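Local atomic coordinates of CurM Sulfotransferase (PDB entry 4GBM), a protein that probably transfers a sulfonate group from PAPS to a polyketide intermediate in curacin biosynthesis, and is seen here with the spent cofactor PAP. Residues Tyr161-Val174 with Tyr190-Ile204. The protein carries 2 engineered substitutions. Numbering follows the deposited sequence.
With A3P (adenosine-3'-5'-diphosphate), chain G.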
ATOM      1  N   TYR A 161       5.030   7.326   4.251  1.00  7.78           N
ATOM      2  CA  TYR A 161       5.909   7.060   3.120  1.00  7.51           C
ATOM      3  C   TYR A 161       6.838   5.928   3.509  1.00  7.39           C
ATOM      4  O   TYR A 161       7.753   6.112   4.317  1.00  7.83           O
ATOM      5  CB  TYR A 161       6.682   8.336   2.752  1.00  7.82           C
ATOM      6  CG  TYR A 161       7.705   8.214   1.634  1.00  7.84           C
ATOM      7  CD1 TYR A 161       7.618   7.216   0.652  1.00  9.13           C
ATOM      8  CD2 TYR A 161       8.748   9.132   1.545  1.00  9.07           C
ATOM      9  CE1 TYR A 161       8.567   7.134  -0.370  1.00  8.92           C
ATOM     10  CE2 TYR A 161       9.698   9.064   0.531  1.00  9.02           C
ATOM     11  CZ  TYR A 161       9.597   8.068  -0.425  1.00 10.28           C
ATOM     12  OH  TYR A 161      10.547   8.003  -1.404  1.00  9.97           O
ATOM     13  N   LEU A 162       6.556   4.750   2.957  1.00  7.16           N
ATOM     14  CA  LEU A 162       7.326   3.538   3.234  1.00  7.09           C
ATOM     15  C   LEU A 162       8.368   3.339   2.138  1.00  7.57           C
ATOM     16  O   LEU A 162       8.027   3.299   0.955  1.00  7.74           O
ATOM     17  CB  LEU A 162       6.381   2.335   3.320  1.00  7.34           C
ATOM     18  CG  LEU A 162       7.003   0.949   3.503  1.00  8.52           C
ATOM     19  CD1 LEU A 162       7.769   0.819   4.827  1.00  8.81           C
ATOM     20  CD2 LEU A 162       5.912  -0.103   3.404  1.00 10.09           C
ATOM     21  N   VAL A 163       9.632   3.241   2.548  1.00  7.44           N
ATOM     22  CA  VAL A 163      10.755   3.076   1.622  1.00  7.32           C
ATOM     23  C   VAL A 163      11.543   1.803   1.928  1.00  7.27           C
ATOM     24  O   VAL A 163      11.618   1.375   3.080  1.00  8.59           O
ATOM     25  CB  VAL A 163      11.717   4.305   1.618  1.00  8.45           C
ATOM     26  CG1 VAL A 163      11.009   5.558   1.146  1.00 10.82           C
ATOM     27  CG2 VAL A 163      12.343   4.545   2.986  1.00  9.52           C
ATOM     28  N   ARG A 164      12.103   1.196   0.884  1.00  7.31           N
ATOM     29  CA  ARG A 164      12.985   0.040   1.035  1.00  7.39           C
ATOM     30  C   ARG A 164      14.183   0.209   0.104  1.00  7.59           C
ATOM     31  O   ARG A 164      14.076   0.859  -0.930  1.00  7.65           O
ATOM     32  CB  ARG A 164      12.227  -1.261   0.742  1.00  7.33           C
ATOM     33  CG  ARG A 164      13.046  -2.512   1.049  1.00  7.49           C
ATOM     34  CD  ARG A 164      12.235  -3.761   0.852  1.00  7.92           C
ATOM     35  NE  ARG A 164      12.994  -4.931   1.286  1.00  7.79           N
ATOM     36  CZ  ARG A 164      12.581  -6.181   1.120  1.00  9.45           C
ATOM     37  NH1 ARG A 164      11.441  -6.420   0.482  1.00  9.06           N
ATOM     38  NH2 ARG A 164      13.314  -7.192   1.572  1.00  8.58           N
ATOM     39  N   HIS A 165      15.321  -0.371   0.485  1.00  7.97           N
ATOM     40  CA  HIS A 165      16.536  -0.273  -0.304  1.00  8.01           C
ATOM     41  C   HIS A 165      16.267  -0.709  -1.746  1.00  8.07           C
ATOM     42  O   HIS A 165      15.609  -1.730  -1.971  1.00  8.63           O
ATOM     43  CB  HIS A 165      17.620  -1.160   0.305  1.00  9.11           C
ATOM     44  CG  HIS A 165      18.997  -0.868  -0.204  1.00  9.39           C
ATOM     45  ND1 HIS A 165      19.427  -1.243  -1.462  1.00 10.00           N
ATOM     46  CD2 HIS A 165      20.046  -0.248   0.385  1.00 10.95           C
ATOM     47  CE1 HIS A 165      20.677  -0.848  -1.630  1.00 11.84           C
ATOM     48  NE2 HIS A 165      21.077  -0.246  -0.523  1.00  9.88           N
ATOM     49  N   PRO A 166      16.784   0.047  -2.724  1.00  8.48           N
ATOM     50  CA  PRO A 166      16.507  -0.308  -4.119  1.00  8.48           C
ATOM     51  C   PRO A 166      16.987  -1.716  -4.523  1.00  8.67           C
ATOM     52  O   PRO A 166      16.333  -2.366  -5.339  1.00  8.97           O
ATOM     53  CB  PRO A 166      17.253   0.780  -4.918  1.00  8.84           C
ATOM     54  CG  PRO A 166      18.295   1.300  -3.964  1.00  8.91           C
ATOM     55  CD  PRO A 166      17.629   1.253  -2.621  1.00  8.70           C
ATOM     56  N   TYR A 167      18.105  -2.187  -3.970  1.00  8.79           N
ATOM     57  CA  TYR A 167      18.600  -3.528  -4.331  1.00  9.29           C
ATOM     58  C   TYR A 167      17.571  -4.588  -3.947  1.00  9.84           C
ATOM     59  O   TYR A 167      17.308  -5.525  -4.709  1.00  9.48           O
ATOM     60  CB  TYR A 167      19.916  -3.852  -3.626  1.00 10.44           C
ATOM     61  CG  TYR A 167      21.163  -3.144  -4.103  1.00 11.95           C
ATOM     62  CD1 TYR A 167      21.119  -2.093  -5.031  1.00 12.37           C
ATOM     63  CD2 TYR A 167      22.404  -3.510  -3.581  1.00 16.15           C
ATOM     64  CE1 TYR A 167      22.289  -1.445  -5.434  1.00 13.13           C
ATOM     65  CE2 TYR A 167      23.572  -2.867  -3.973  1.00 15.79           C
ATOM     66  CZ  TYR A 167      23.507  -1.840  -4.899  1.00 17.87           C
ATOM     67  OH  TYR A 167      24.665  -1.213  -5.283  1.00 18.55           O
ATOM     68  N   SER A 168      16.989  -4.435  -2.757  1.00  8.56           N
ATOM     69  CA  SER A 168      16.013  -5.389  -2.241  1.00  9.07           C
ATOM     70  C   SER A 168      14.744  -5.371  -3.082  1.00  9.25           C
ATOM     71  O   SER A 168      14.196  -6.427  -3.416  1.00  9.95           O
ATOM     72  CB  SER A 168      15.687  -5.072  -0.782  1.00  9.20           C
ATOM     73  OG  SER A 168      16.862  -5.071   0.008  1.00 10.19           O
ATOM     74  N   VAL A 169      14.276  -4.169  -3.417  1.00  8.43           N
ATOM     75  CA  VAL A 169      13.072  -4.033  -4.227  1.00  8.24           C
ATOM     76  C   VAL A 169      13.293  -4.615  -5.619  1.00  8.68           C
ATOM     77  O   VAL A 169      12.444  -5.344  -6.124  1.00  9.02           O
ATOM     78  CB  VAL A 169      12.614  -2.566  -4.314  1.00  8.59           C
ATOM     79  CG1 VAL A 169      11.518  -2.395  -5.373  1.00 10.18           C
ATOM     80  CG2 VAL A 169      12.099  -2.111  -2.948  1.00  8.19           C
ATOM     81  N   ILE A 170      14.445  -4.318  -6.215  1.00  8.92           N
ATOM     82  CA  ILE A 170      14.741  -4.794  -7.570  1.00  9.44           C
ATOM     83  C   ILE A 170      14.818  -6.325  -7.625  1.00  9.75           C
ATOM     84  O   ILE A 170      14.195  -6.949  -8.494  1.00 10.42           O
ATOM     85  CB  ILE A 170      16.003  -4.128  -8.152  1.00  9.93           C
ATOM     86  CG1 ILE A 170      15.717  -2.652  -8.433  1.00 10.33           C
ATOM     87  CG2 ILE A 170      16.432  -4.822  -9.454  1.00 11.21           C
ATOM     88  CD1 ILE A 170      16.973  -1.800  -8.585  1.00 11.98           C
ATOM     89  N   GLU A 171      15.544  -6.926  -6.681  1.00  9.67           N
ATOM     90  CA  GLU A 171      15.677  -8.382  -6.640  1.00 11.00           C
ATOM     91  C   GLU A 171      14.305  -9.036  -6.507  1.00 10.70           C
ATOM     92  O   GLU A 171      14.012 -10.026  -7.187  1.00 11.95           O
ATOM     93  CB  GLU A 171      16.586  -8.798  -5.477  1.00 11.06           C
ATOM     94  CG  GLU A 171      16.914 -10.290  -5.409  1.00 12.07           C
ATOM     95  CD  GLU A 171      15.853 -11.127  -4.697  1.00 15.70           C
ATOM     96  OE1 GLU A 171      15.094 -10.580  -3.880  1.00 15.34           O
ATOM     97  OE2 GLU A 171      15.785 -12.348  -4.959  1.00 16.46           O
ATOM     98  N   SER A 172      13.459  -8.466  -5.650  1.00  9.57           N
ATOM     99  CA  SER A 172      12.135  -9.021  -5.411  1.00  9.60           C
ATOM    100  C   SER A 172      11.241  -8.887  -6.648  1.00  9.86           C
ATOM    101  O   SER A 172      10.605  -9.849  -7.073  1.00 10.31           O
ATOM    102  CB  SER A 172      11.488  -8.327  -4.205  1.00  9.31           C
ATOM    103  OG  SER A 172      10.160  -8.779  -4.022  1.00  9.17           O
ATOM    104  N   PHE A 173      11.202  -7.691  -7.229  1.00  9.67           N
ATOM    105  CA  PHE A 173      10.381  -7.421  -8.409  1.00 10.41           C
ATOM    106  C   PHE A 173      10.710  -8.385  -9.565  1.00 10.71           C
ATOM    107  O   PHE A 173       9.808  -8.951 -10.197  1.00 12.39           O
ATOM    108  CB  PHE A 173      10.586  -5.958  -8.817  1.00  9.75           C
ATOM    109  CG  PHE A 173       9.642  -5.466  -9.883  1.00 11.12           C
ATOM    110  CD1 PHE A 173       9.888  -5.739 -11.226  1.00 13.08           C
ATOM    111  CD2 PHE A 173       8.532  -4.699  -9.543  1.00 13.08           C
ATOM    112  CE1 PHE A 173       9.037  -5.268 -12.217  1.00 16.62           C
ATOM    113  CE2 PHE A 173       7.664  -4.213 -10.539  1.00 14.54           C
ATOM    114  CZ  PHE A 173       7.929  -4.504 -11.877  1.00 14.43           C
ATOM    115  N   VAL A 174      12.000  -8.583  -9.812  1.00 11.12           N
ATOM    116  CA  VAL A 174      12.474  -9.483 -10.864  1.00 12.22           C
ATOM    117  C   VAL A 174      12.137 -10.943 -10.538  1.00 12.33           C
ATOM    118  O   VAL A 174      11.636 -11.675 -11.399  1.00 13.40           O
ATOM    119  CB  VAL A 174      13.991  -9.276 -11.125  1.00 12.20           C
ATOM    120  CG1 VAL A 174      14.556 -10.343 -12.062  1.00 13.05           C
ATOM    121  CG2 VAL A 174      14.235  -7.889 -11.735  1.00 13.83           C
ATOM    122  N   TYR A 190      15.661  -6.160 -14.943  1.00 14.69           N
ATOM    123  CA  TYR A 190      16.335  -5.430 -13.883  1.00 13.86           C
ATOM    124  C   TYR A 190      16.184  -3.925 -14.057  1.00 13.25           C
ATOM    125  O   TYR A 190      15.978  -3.210 -13.074  1.00 12.34           O
ATOM    126  CB  TYR A 190      17.808  -5.835 -13.797  1.00 14.52           C
ATOM    127  CG  TYR A 190      17.983  -7.239 -13.266  1.00 16.28           C
ATOM    128  CD1 TYR A 190      18.041  -7.483 -11.894  1.00 19.57           C
ATOM    129  CD2 TYR A 190      18.077  -8.323 -14.139  1.00 20.34           C
ATOM    130  CE1 TYR A 190      18.197  -8.785 -11.402  1.00 21.07           C
ATOM    131  CE2 TYR A 190      18.229  -9.617 -13.662  1.00 21.23           C
ATOM    132  CZ  TYR A 190      18.290  -9.839 -12.297  1.00 21.92           C
ATOM    133  OH  TYR A 190      18.446 -11.127 -11.837  1.00 27.53           O
ATOM    134  N   ARG A 191      16.272  -3.450 -15.300  1.00 13.21           N
ATOM    135  CA  ARG A 191      16.082  -2.024 -15.570  1.00 12.68           C
ATOM    136  C   ARG A 191      14.623  -1.607 -15.404  1.00 12.30           C
ATOM    137  O   ARG A 191      14.345  -0.498 -14.939  1.00 12.06           O
ATOM    138  CB  ARG A 191      16.624  -1.645 -16.947  1.00 13.60           C
ATOM    139  CG  ARG A 191      18.151  -1.736 -17.051  1.00 14.36           C
ATOM    140  CD  ARG A 191      18.858  -0.766 -16.085  1.00 15.91           C
ATOM    141  NE  ARG A 191      20.244  -0.533 -16.498  1.00 16.30           N
ATOM    142  CZ  ARG A 191      21.237  -0.167 -15.689  1.00 14.27           C
ATOM    143  NH1 ARG A 191      21.027   0.015 -14.386  1.00 12.53           N
ATOM    144  NH2 ARG A 191      22.456   0.009 -16.197  1.00 16.68           N
ATOM    145  N   VAL A 192      13.699  -2.489 -15.784  1.00 12.49           N
ATOM    146  CA  VAL A 192      12.265  -2.231 -15.581  1.00 12.80           C
ATOM    147  C   VAL A 192      11.969  -2.093 -14.088  1.00 11.75           C
ATOM    148  O   VAL A 192      11.293  -1.142 -13.672  1.00 10.27           O
ATOM    149  CB  VAL A 192      11.365  -3.328 -16.228  1.00 14.16           C
ATOM    150  CG1 VAL A 192       9.908  -3.130 -15.844  1.00 14.86           C
ATOM    151  CG2 VAL A 192      11.504  -3.298 -17.748  1.00 16.22           C
ATOM    152  N   ALA A 193      12.494  -3.028 -13.289  1.00 11.20           N
ATOM    153  CA  ALA A 193      12.331  -2.996 -11.835  1.00 10.81           C
ATOM    154  C   ALA A 193      12.915  -1.723 -11.236  1.00 10.45           C
ATOM    155  O   ALA A 193      12.301  -1.091 -10.374  1.00  9.29           O
ATOM    156  CB  ALA A 193      12.965  -4.233 -11.183  1.00 11.93           C
ATOM    157  N   GLU A 194      14.096  -1.344 -11.716  1.00  9.83           N
ATOM    158  CA  GLU A 194      14.773  -0.140 -11.252  1.00  9.76           C
ATOM    159  C   GLU A 194      13.937   1.101 -11.561  1.00  9.60           C
ATOM    160  O   GLU A 194      13.784   1.978 -10.705  1.00  9.34           O
ATOM    161  CB  GLU A 194      16.149  -0.028 -11.907  1.00 10.26           C
ATOM    162  CG  GLU A 194      16.946   1.184 -11.459  1.00 10.30           C
ATOM    163  CD  GLU A 194      18.310   1.262 -12.111  1.00 11.93           C
ATOM    164  OE1 GLU A 194      18.902   2.350 -12.077  1.00 12.19           O
ATOM    165  OE2 GLU A 194      18.788   0.240 -12.650  1.00 14.03           O
ATOM    166  N   GLN A 195      13.388   1.156 -12.771  1.00 10.34           N
ATOM    167  CA  GLN A 195      12.548   2.285 -13.174  1.00 11.47           C
ATOM    168  C   GLN A 195      11.295   2.375 -12.298  1.00 10.13           C
ATOM    169  O   GLN A 195      10.869   3.471 -11.933  1.00 10.17           O
ATOM    170  CB  GLN A 195      12.180   2.185 -14.656  1.00 12.58           C
ATOM    171  CG  GLN A 195      11.277   3.302 -15.159  1.00 17.63           C
ATOM    172  CD  GLN A 195      11.002   3.198 -16.645  1.00 28.71           C
ATOM    173  OE1 GLN A 195      11.896   3.392 -17.472  1.00 35.50           O
ATOM    174  NE2 GLN A 195       9.755   2.899 -16.995  1.00 33.04           N
ATOM    175  N   VAL A 196      10.704   1.231 -11.949  1.00  9.19           N
ATOM    176  CA  VAL A 196       9.532   1.236 -11.068  1.00  8.89           C
ATOM    177  C   VAL A 196       9.885   1.811  -9.687  1.00  8.70           C
ATOM    178  O   VAL A 196       9.173   2.675  -9.168  1.00  8.88           O
ATOM    179  CB  VAL A 196       8.880  -0.166 -10.955  1.00 10.12           C
ATOM    180  CG1 VAL A 196       7.826  -0.181  -9.867  1.00 10.56           C
ATOM    181  CG2 VAL A 196       8.251  -0.553 -12.284  1.00 10.63           C
ATOM    182  N   TRP A 197      11.006   1.372  -9.120  1.00  8.52           N
ATOM    183  CA  TRP A 197      11.451   1.892  -7.826  1.00  8.32           C
ATOM    184  C   TRP A 197      11.773   3.388  -7.908  1.00  8.40           C
ATOM    185  O   TRP A 197      11.358   4.165  -7.047  1.00  8.67           O
ATOM    186  CB  TRP A 197      12.661   1.101  -7.307  1.00  8.73           C
ATOM    187  CG  TRP A 197      13.097   1.530  -5.931  1.00  8.31           C
ATOM    188  CD1 TRP A 197      12.644   1.032  -4.738  1.00  9.14           C
ATOM    189  CD2 TRP A 197      14.064   2.541  -5.602  1.00  8.48           C
ATOM    190  NE1 TRP A 197      13.263   1.673  -3.691  1.00  8.34           N
ATOM    191  CE2 TRP A 197      14.138   2.604  -4.191  1.00  9.19           C
ATOM    192  CE3 TRP A 197      14.873   3.401  -6.364  1.00  9.52           C
ATOM    193  CZ2 TRP A 197      14.989   3.493  -3.523  1.00  9.21           C
ATOM    194  CZ3 TRP A 197      15.719   4.283  -5.702  1.00  9.58           C
ATOM    195  CH2 TRP A 197      15.772   4.320  -4.293  1.00  9.39           C
ATOM    196  N   ALA A 198      12.490   3.788  -8.961  1.00  8.74           N
ATOM    197  CA  ALA A 198      12.912   5.182  -9.126  1.00  8.92           C
ATOM    198  C   ALA A 198      11.725   6.115  -9.360  1.00  9.28           C
ATOM    199  O   ALA A 198      11.626   7.165  -8.714  1.00 10.13           O
ATOM    200  CB  ALA A 198      13.925   5.306 -10.272  1.00  9.37           C
ATOM    201  N   LYS A 199      10.825   5.723 -10.267  1.00  9.69           N
ATOM    202  CA  LYS A 199       9.667   6.559 -10.601  0.60 10.92           C
ATOM    203  C   LYS A 199       8.699   6.685  -9.425  1.00 10.51           C
ATOM    204  O   LYS A 199       8.241   7.795  -9.115  1.00  9.82           O
ATOM    205  CB  LYS A 199       8.950   6.044 -11.858  0.60 12.33           C
ATOM    206  CG  LYS A 199       7.664   6.783 -12.193  0.60 14.59           C
ATOM    207  CD  LYS A 199       7.156   6.453 -13.588  0.60 21.11           C
ATOM    208  CE  LYS A 199       5.722   6.938 -13.786  0.60 23.70           C
ATOM    209  NZ  LYS A 199       5.508   8.386 -13.455  0.60 22.35           N
ATOM    210  N   SER A 200       8.393   5.565  -8.771  1.00  9.60           N
ATOM    211  CA  SER A 200       7.495   5.564  -7.615  0.50  9.19           C
ATOM    212  C   SER A 200       8.033   6.482  -6.528  1.00  8.46           C
ATOM    213  O   SER A 200       7.316   7.329  -6.001  1.00  8.42           O
ATOM    214  CB  SER A 200       7.320   4.150  -7.060  0.50 10.04           C
ATOM    215  OG  SER A 200       6.748   3.292  -8.027  0.50 11.07           O
ATOM    216  N   ASN A 201       9.312   6.312  -6.201  1.00  8.26           N
ATOM    217  CA  ASN A 201       9.909   7.124  -5.148  1.00  8.05           C
ATOM    218  C   ASN A 201      10.025   8.589  -5.515  1.00  8.32           C
ATOM    219  O   ASN A 201       9.701   9.449  -4.703  1.00  8.38           O
ATOM    220  CB  ASN A 201      11.226   6.526  -4.672  1.00  8.11           C
ATOM    221  CG  ASN A 201      11.002   5.377  -3.732  1.00  8.25           C
ATOM    222  OD1 ASN A 201      10.530   5.578  -2.610  1.00  8.85           O
ATOM    223  ND2 ASN A 201      11.294   4.158  -4.186  1.00  7.98           N
ATOM    224  N   GLN A 202      10.451   8.882  -6.744  1.00  8.58           N
ATOM    225  CA  GLN A 202      10.504  10.277  -7.172  1.00  9.06           C
ATOM    226  C   GLN A 202       9.113  10.928  -7.160  1.00  8.89           C
ATOM    227  O   GLN A 202       8.969  12.080  -6.728  1.00  9.08           O
ATOM    228  CB  GLN A 202      11.167  10.432  -8.544  1.00  9.45           C
ATOM    229  CG  GLN A 202      11.541  11.893  -8.848  1.00 11.75           C
ATOM    230  CD  GLN A 202      12.501  12.460  -7.819  1.00 17.10           C
ATOM    231  OE1 GLN A 202      13.610  11.950  -7.642  1.00 20.67           O
ATOM    232  NE2 GLN A 202      12.082  13.515  -7.132  1.00 15.41           N
ATOM    233  N   ASN A 203       8.097  10.193  -7.611  1.00  8.73           N
ATOM    234  CA  ASN A 203       6.726  10.711  -7.603  1.00  8.77           C
ATOM    235  C   ASN A 203       6.258  11.024  -6.177  1.00  8.61           C
ATOM    236  O   ASN A 203       5.644  12.060  -5.935  1.00  9.31           O
ATOM    237  CB  ASN A 203       5.743   9.738  -8.266  1.00  8.68           C
ATOM    238  CG  ASN A 203       5.887   9.670  -9.790  1.00 10.68           C
ATOM    239  OD1 ASN A 203       5.374   8.731 -10.419  1.00 14.65           O
ATOM    240  ND2 ASN A 203       6.573  10.638 -10.383  1.00  9.49           N
ATOM    241  N   ILE A 204       6.556  10.130  -5.236  1.00  8.38           N
ATOM    242  CA  ILE A 204       6.190  10.367  -3.834  1.00  8.21           C
ATOM    243  C   ILE A 204       6.935  11.573  -3.267  1.00  8.47           C
ATOM    244  O   ILE A 204       6.333  12.443  -2.632  1.00  8.63           O
ATOM    245  CB  ILE A 204       6.435   9.138  -2.949  1.00  7.90           C
ATOM    246  CG1 ILE A 204       5.539   7.980  -3.390  1.00  8.00           C
ATOM    247  CG2 ILE A 204       6.110   9.482  -1.489  1.00  7.89           C
ATOM    248  CD1 ILE A 204       5.989   6.621  -2.873  1.00  7.53           C
TER
HETATM  249  P1  A3P G 406       9.533 -10.844  -1.149  1.00  8.85           P
HETATM  250  O1P A3P G 406       9.503 -10.902  -2.655  1.00 10.34           O
HETATM  251  O2P A3P G 406       8.664 -11.885  -0.490  1.00  9.15           O
HETATM  252  O3P A3P G 406      10.924 -10.735  -0.592  1.00  9.90           O
HETATM  253  P2  A3P G 406       4.720  -5.493  -0.667  1.00  7.32           P
HETATM  254  O4P A3P G 406       4.926  -4.012  -0.647  1.00  7.09           O
HETATM  255  O5P A3P G 406       4.560  -6.108  -2.029  1.00  9.94           O
HETATM  256  O6P A3P G 406       3.685  -5.955   0.324  1.00  6.21           O
HETATM  257  O5' A3P G 406       6.127  -6.103  -0.153  1.00  7.15           O
HETATM  258  C5' A3P G 406       6.360  -7.511  -0.264  1.00  8.15           C
HETATM  259  C4' A3P G 406       7.619  -7.799   0.516  1.00  7.40           C
HETATM  260  O4' A3P G 406       7.339  -7.654   1.913  1.00  8.11           O
HETATM  261  C3' A3P G 406       8.075  -9.238   0.379  1.00  7.37           C
HETATM  262  O3' A3P G 406       8.828  -9.412  -0.831  1.00  7.70           O
HETATM  263  C2' A3P G 406       8.891  -9.411   1.655  1.00  8.91           C
HETATM  264  O2' A3P G 406      10.251  -9.019   1.451  1.00  9.76           O
HETATM  265  C1' A3P G 406       8.254  -8.451   2.654  1.00  8.61           C
HETATM  266  N9  A3P G 406       7.506  -9.208   3.691  1.00  7.38           N
HETATM  267  C8  A3P G 406       6.339  -9.871   3.553  1.00  8.76           C
HETATM  268  N7  A3P G 406       5.973 -10.474   4.715  1.00  8.69           N
HETATM  269  C5  A3P G 406       6.936 -10.189   5.617  1.00  7.18           C
HETATM  270  C6  A3P G 406       7.194 -10.497   7.044  1.00  7.94           C
HETATM  271  N6  A3P G 406       6.310 -11.245   7.748  1.00  8.60           N
HETATM  272  N1  A3P G 406       8.330  -9.996   7.599  1.00  7.82           N
HETATM  273  C2  A3P G 406       9.207  -9.235   6.906  1.00  8.81           C
HETATM  274  N3  A3P G 406       9.026  -8.914   5.608  1.00  7.69           N
HETATM  275  C4  A3P G 406       7.932  -9.353   4.945  1.00  6.37           C
HETATM  276  O   HOH W   1       8.964   3.452  -1.612  1.00 10.02           O
HETATM  277  O   HOH W   2      10.888   1.503  -1.754  1.00 11.70           O
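Helix 190-204 runs back across both strand 161-163 and helix 166-174, passing 8.7 Å from the axis of the latter at 129°, with Ile170 and Ala193 closest in the backbone. The small Ala193 sits where the two helices meet: its CB lies 3.4 Å from Phe173 CD1 and its CA over a face of that ring, while Val196 reaches the ring's far end obliquely. Ile170 CG2 comes to the edge of the Tyr190 ring, and Val174 CG1 lies over one face of that ring in a CH-pi contact.

Trp197 fills the corner between strand and helix. With its CG anti to the backbone N (chi1 -176°), the indole reaches across to Pro166, whose CB sits 3.5 Å from the centroid of the six-membered ring, over the face in a CH-pi contact; Asn201 ND2 lies above the opposite face. Val169 packs against CD1. Trp197 NE1 donates to Arg164 O at 3.0 Å, nearly in line with the C=O but bent at the hydrogen (142°), the oxygen somewhat off the indole plane; a water accepting from Arg164 N makes a weak second link to NE1.

Asn201 OD1 accepts from Tyr161 OH at 2.7 Å and from a water that also donates to Leu162 O, while ND2 bonds back to Trp197 O, fixing the amide's rotation. Ile204 CG2 covers a face of the Tyr161 ring, opposite Val163 CG1.

The loop held by Trp197 carries Arg164, whose NH1 donates to O2' of the bound A3P; from helix 166-174, Ser172 OG donates to O1P of its 3'-phosphate. Helices 166-175 and 189-208 belong to the beta-alpha-beta crossover joining the adjacent parallel strands 158-163 and 216-220 of this P-loop NTPase-like sulfotransferase fold, and helix 297-305 packs on Trp197 and Ala198.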